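Local coordinates for protein 5-carboxymethyl-2-hydroxymuconate semialdehyde dehydrogenase (PDB 2D4E) that probably oxidises 5-carboxymethyl-2-hydroxymuconate semialdehyde to the corresponding acid, using NAD as hydride acceptor, in the manner of the aldehyde dehydrogenase family, at residues 294-299 with 464-469; 284-289 with 319-324. All coordinates share one frame; numbering follows the deposited sequence.

Both contacts use helix 286-298, one near each end. In contact 2 its first turn packs against helix 315-331. In contact 1 its last turn meets the loop that follows strand 460-463. The contact centres are 14 Å apart. They also touch directly: Arg288 NH1, from the start of the helix, lies 2.9 Å from Asn464 O, a probable hydrogen bond to the same loop. Contact 1 is the one nearer the cofactor, with the side chain of Asn467 about 9 Å from the bound NAD. Contact 2 lies farther out, its centre about 29 Å from the centre of the chain, and is structural packing.

Contact 1 of 2, residues 294-299 with 464-469; sequences VFQIFS and NSHNVR
Phe295 meets His466 in an offset edge-to-face pair, with the edge of the imidazole turned toward the face of the phenyl ring. The centroids are 5.5 Å apart and the planes stand at 82°. The nearest atoms are Phe295 CE1 and His466 CD2, at 3.9 Å. Pro511 and His509 of a second subunit pack on Phe295 and His466, so this pair reaches a subunit interface.

Gln296 comes next and carries the polar contact. Its chain bends at chi2 (54°), which turns the amide toward the loop. OE1 accepts from Asn467 N at 2.8 Å. The N-H points almost straight at the oxygen (163°), yet the donor sits above the carbonyl plane. The same oxygen lies 3.3 Å from His466 CB, and Gln296 NE2 rests 3.6 Å from Asn467 CB. The amide thus lies alongside the loop where His466 gives way to Asn467. The amide of Asn467 itself turns to Tyr440, whose OH bonds ND2.

Ser299 turns back on Phe295. Its OG bonds Phe295 O at 2.8 Å and sits over the centre of the Phe295 ring, on the side opposite His466. Its backbone N reaches Phe295 O from the other face of that carbonyl, so two donors hold the oxygen.

Across the contact, one side-chain oxygen satisfies a backbone N-H of a loop without regular structure. That bond and the ring pair tie the loop near NAD to the helix, and probably help fix the course of its backbone.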
# COMPACT_ATOMS: atom_id res chain seq x y z
N VAL C 294 34.86 8.14 -11.88
CA VAL C 294 36.15 7.56 -11.53
C VAL C 294 35.96 6.60 -10.35
O VAL C 294 36.47 5.48 -10.35
CB VAL C 294 37.18 8.65 -11.14
CG1 VAL C 294 38.44 7.99 -10.59
CG2 VAL C 294 37.51 9.49 -12.36
N PHE C 295 35.21 7.05 -9.35
CA PHE C 295 34.95 6.22 -8.18
C PHE C 295 34.11 4.99 -8.50
O PHE C 295 34.42 3.89 -8.05
CB PHE C 295 34.25 7.04 -7.09
CG PHE C 295 33.61 6.19 -6.01
CD1 PHE C 295 32.33 5.68 -6.18
CD2 PHE C 295 34.30 5.89 -4.84
CE1 PHE C 295 31.74 4.88 -5.20
CE2 PHE C 295 33.72 5.09 -3.85
CZ PHE C 295 32.44 4.58 -4.04
N GLN C 296 33.05 5.18 -9.27
CA GLN C 296 32.13 4.10 -9.59
C GLN C 296 32.72 2.92 -10.38
O GLN C 296 32.13 1.84 -10.41
CB GLN C 296 30.89 4.66 -10.32
CG GLN C 296 29.65 3.80 -10.15
CD GLN C 296 29.33 3.53 -8.68
OE1 GLN C 296 29.09 4.46 -7.91
NE2 GLN C 296 29.33 2.26 -8.30
N ILE C 297 33.86 3.12 -11.03
CA ILE C 297 34.46 2.01 -11.76
C ILE C 297 35.72 1.48 -11.06
O ILE C 297 35.94 0.28 -11.02
CB ILE C 297 34.82 2.38 -13.23
CG1 ILE C 297 35.49 1.19 -13.93
CG2 ILE C 297 35.78 3.55 -13.27
CD1 ILE C 297 34.71 -0.11 -13.85
N PHE C 298 36.51 2.38 -10.49
CA PHE C 298 37.75 1.95 -9.84
C PHE C 298 37.70 1.59 -8.36
O PHE C 298 38.58 0.89 -7.87
CB PHE C 298 38.85 2.99 -10.11
CG PHE C 298 39.15 3.18 -11.57
CD1 PHE C 298 39.11 4.45 -12.16
CD2 PHE C 298 39.43 2.08 -12.38
CE1 PHE C 298 39.34 4.61 -13.53
CE2 PHE C 298 39.65 2.23 -13.75
CZ PHE C 298 39.61 3.50 -14.33
N SER C 299 36.68 2.04 -7.64
CA SER C 299 36.58 1.69 -6.23
C SER C 299 36.34 0.18 -6.12
O SER C 299 35.94 -0.46 -7.10
CB SER C 299 35.43 2.44 -5.56
OG SER C 299 34.18 1.99 -6.06
N ASN C 464 22.91 12.09 -11.32
CA ASN C 464 23.93 12.98 -10.79
C ASN C 464 24.62 12.56 -9.50
O ASN C 464 24.87 13.39 -8.62
CB ASN C 464 23.34 14.38 -10.63
CG ASN C 464 22.91 14.97 -11.95
OD1 ASN C 464 23.58 14.78 -12.97
ND2 ASN C 464 21.79 15.70 -11.95
N SER C 465 24.94 11.28 -9.39
CA SER C 465 25.63 10.79 -8.21
C SER C 465 26.14 9.39 -8.44
O SER C 465 25.81 8.75 -9.43
CB SER C 465 24.70 10.77 -7.00
OG SER C 465 24.02 9.53 -6.92
N HIS C 466 26.96 8.93 -7.50
CA HIS C 466 27.50 7.59 -7.54
C HIS C 466 26.44 6.69 -6.87
O HIS C 466 25.35 7.16 -6.54
CB HIS C 466 28.81 7.52 -6.77
CG HIS C 466 28.71 8.03 -5.37
ND1 HIS C 466 28.32 9.32 -5.07
CD2 HIS C 466 28.92 7.41 -4.18
CE1 HIS C 466 28.30 9.47 -3.76
NE2 HIS C 466 28.65 8.33 -3.20
N ASN C 467 26.78 5.43 -6.67
CA ASN C 467 25.87 4.46 -6.07
C ASN C 467 25.64 4.72 -4.57
O ASN C 467 26.49 4.40 -3.75
CB ASN C 467 26.43 3.05 -6.28
CG ASN C 467 25.39 1.97 -6.07
OD1 ASN C 467 24.92 1.76 -4.95
ND2 ASN C 467 25.03 1.28 -7.14
N VAL C 468 24.50 5.31 -4.23
CA VAL C 468 24.15 5.60 -2.83
C VAL C 468 22.83 4.90 -2.53
O VAL C 468 21.79 5.30 -3.04
CB VAL C 468 23.97 7.13 -2.58
CG1 VAL C 468 23.68 7.39 -1.09
CG2 VAL C 468 25.23 7.88 -3.02
N ARG C 469 22.88 3.87 -1.70
CA ARG C 469 21.70 3.07 -1.40
C ARG C 469 20.81 3.47 -0.22
O ARG C 469 21.26 4.05 0.77
CB ARG C 469 22.12 1.61 -1.23
CG ARG C 469 22.76 1.02 -2.47
CD ARG C 469 21.76 0.25 -3.33
NE ARG C 469 21.40 -1.03 -2.72
CZ ARG C 469 20.27 -1.26 -2.07
NH1 ARG C 469 19.35 -0.31 -1.96
NH2 ARG C 469 20.04 -2.46 -1.55

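Contact 2 of 2, residues 284-289 with 319-324; sequences ADLERA and EDFVGK
Leu286 and Phe321 bring the two backbones closest, with their CA atoms 7.8 Å apart. Both helices neighbour the mixed sheet of the aldehyde dehydrogenase fold. Helix 286-298 is the connection of a beta-alpha-beta crossover between the parallel strands 277-280 and 310-314, and helix 315-331 follows the second strand. Asp285 is the N-cap of the first helix. Its OD1 accepts from Arg288 N, and weakly from Glu287 N.

Phe321 carries the packing. With CG anti to the backbone N (chi1 -171°), its ring reaches across to the first turn of helix 286-298 and meets it edge-on. Leu286 O lies in the ring plane, 3.7 Å from Phe321 CE1. Ala289 CB is 4.1 Å from Phe321 CZ, and Leu286 CD2 lies 4.2 Å from Phe321 CD1. Val280 and Val313 of the sheet also touch the ring. With an alanine here in place of the phenyl ring, the two helices would probably be left with a gap between them, and Leu286 CD2 and Ala289 CB would lose the ring edge they pack on.

Beside this apolar contact, Lys324 NZ forms a salt bridge within its own helix, 2.7 Å from Asp320 OD2, on the syn lone pair of that oxygen.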
# COMPACT_ATOMS: atom_id res chain seq x y z
N ALA C 284 26.09 18.82 -17.60
CA ALA C 284 26.13 18.39 -16.21
C ALA C 284 27.25 19.03 -15.42
O ALA C 284 28.11 19.71 -15.97
CB ALA C 284 26.25 16.88 -16.14
N ASP C 285 27.22 18.83 -14.11
CA ASP C 285 28.28 19.32 -13.24
C ASP C 285 29.41 18.34 -13.54
O ASP C 285 29.43 17.22 -13.01
CB ASP C 285 27.86 19.21 -11.78
CG ASP C 285 28.91 19.73 -10.83
OD1 ASP C 285 30.11 19.52 -11.11
OD2 ASP C 285 28.54 20.33 -9.80
N LEU C 286 30.33 18.73 -14.42
CA LEU C 286 31.43 17.85 -14.82
C LEU C 286 32.45 17.54 -13.73
O LEU C 286 33.16 16.53 -13.80
CB LEU C 286 32.12 18.42 -16.06
CG LEU C 286 31.18 18.56 -17.27
CD1 LEU C 286 31.92 19.18 -18.45
CD2 LEU C 286 30.63 17.19 -17.65
N GLU C 287 32.54 18.39 -12.71
CA GLU C 287 33.47 18.14 -11.62
C GLU C 287 32.94 16.97 -10.80
O GLU C 287 33.68 16.06 -10.45
CB GLU C 287 33.61 19.38 -10.75
CG GLU C 287 34.29 20.55 -11.45
CD GLU C 287 35.64 20.16 -12.03
OE1 GLU C 287 36.50 19.66 -11.27
OE2 GLU C 287 35.84 20.35 -13.26
N ARG C 288 31.64 17.00 -10.49
CA ARG C 288 31.01 15.93 -9.72
C ARG C 288 30.95 14.67 -10.58
O ARG C 288 31.19 13.56 -10.09
CB ARG C 288 29.60 16.33 -9.29
CG ARG C 288 28.90 15.28 -8.42
CD ARG C 288 27.38 15.44 -8.42
NE ARG C 288 26.93 16.76 -7.98
CZ ARG C 288 25.66 17.11 -7.84
NH1 ARG C 288 24.69 16.24 -8.08
NH2 ARG C 288 25.35 18.35 -7.44
N ALA C 289 30.62 14.84 -11.85
CA ALA C 289 30.53 13.71 -12.77
C ALA C 289 31.88 12.98 -12.84
O ALA C 289 31.92 11.76 -12.84
CB ALA C 289 30.12 14.19 -14.17
N GLU C 319 36.74 14.35 -25.65
CA GLU C 319 38.19 14.51 -25.52
C GLU C 319 38.63 15.06 -24.17
O GLU C 319 39.51 14.50 -23.51
CB GLU C 319 38.71 15.42 -26.64
CG GLU C 319 39.72 14.74 -27.54
CD GLU C 319 39.18 13.43 -28.11
OE1 GLU C 319 38.29 13.47 -28.98
OE2 GLU C 319 39.65 12.36 -27.68
N ASP C 320 38.03 16.17 -23.76
CA ASP C 320 38.40 16.79 -22.50
C ASP C 320 38.03 15.96 -21.26
O ASP C 320 38.87 15.74 -20.39
CB ASP C 320 37.77 18.17 -22.37
CG ASP C 320 38.27 18.93 -21.16
OD1 ASP C 320 39.39 19.49 -21.23
OD2 ASP C 320 37.57 18.94 -20.12
N PHE C 321 36.78 15.52 -21.19
CA PHE C 321 36.32 14.76 -20.04
C PHE C 321 37.04 13.43 -19.89
O PHE C 321 37.54 13.10 -18.82
CB PHE C 321 34.81 14.50 -20.12
CG PHE C 321 34.23 13.90 -18.87
CD1 PHE C 321 33.98 14.70 -17.75
CD2 PHE C 321 33.96 12.53 -18.79
CE1 PHE C 321 33.48 14.15 -16.57
CE2 PHE C 321 33.46 11.97 -17.62
CZ PHE C 321 33.22 12.77 -16.50
N VAL C 322 37.10 12.66 -20.98
CA VAL C 322 37.77 11.37 -20.94
C VAL C 322 39.24 11.57 -20.61
O VAL C 322 39.84 10.75 -19.91
CB VAL C 322 37.62 10.63 -22.28
CG1 VAL C 322 38.45 9.35 -22.28
CG2 VAL C 322 36.15 10.31 -22.51
N GLY C 323 39.81 12.66 -21.11
CA GLY C 323 41.20 12.95 -20.83
C GLY C 323 41.36 13.12 -19.33
O GLY C 323 42.35 12.67 -18.74
N LYS C 324 40.38 13.76 -18.70
CA LYS C 324 40.44 13.96 -17.25
C LYS C 324 40.24 12.66 -16.49
O LYS C 324 40.78 12.49 -15.40
CB LYS C 324 39.41 15.01 -16.82
CG LYS C 324 39.90 16.43 -17.11
CD LYS C 324 38.80 17.46 -17.00
CE LYS C 324 39.33 18.81 -17.43
NZ LYS C 324 38.23 19.79 -17.62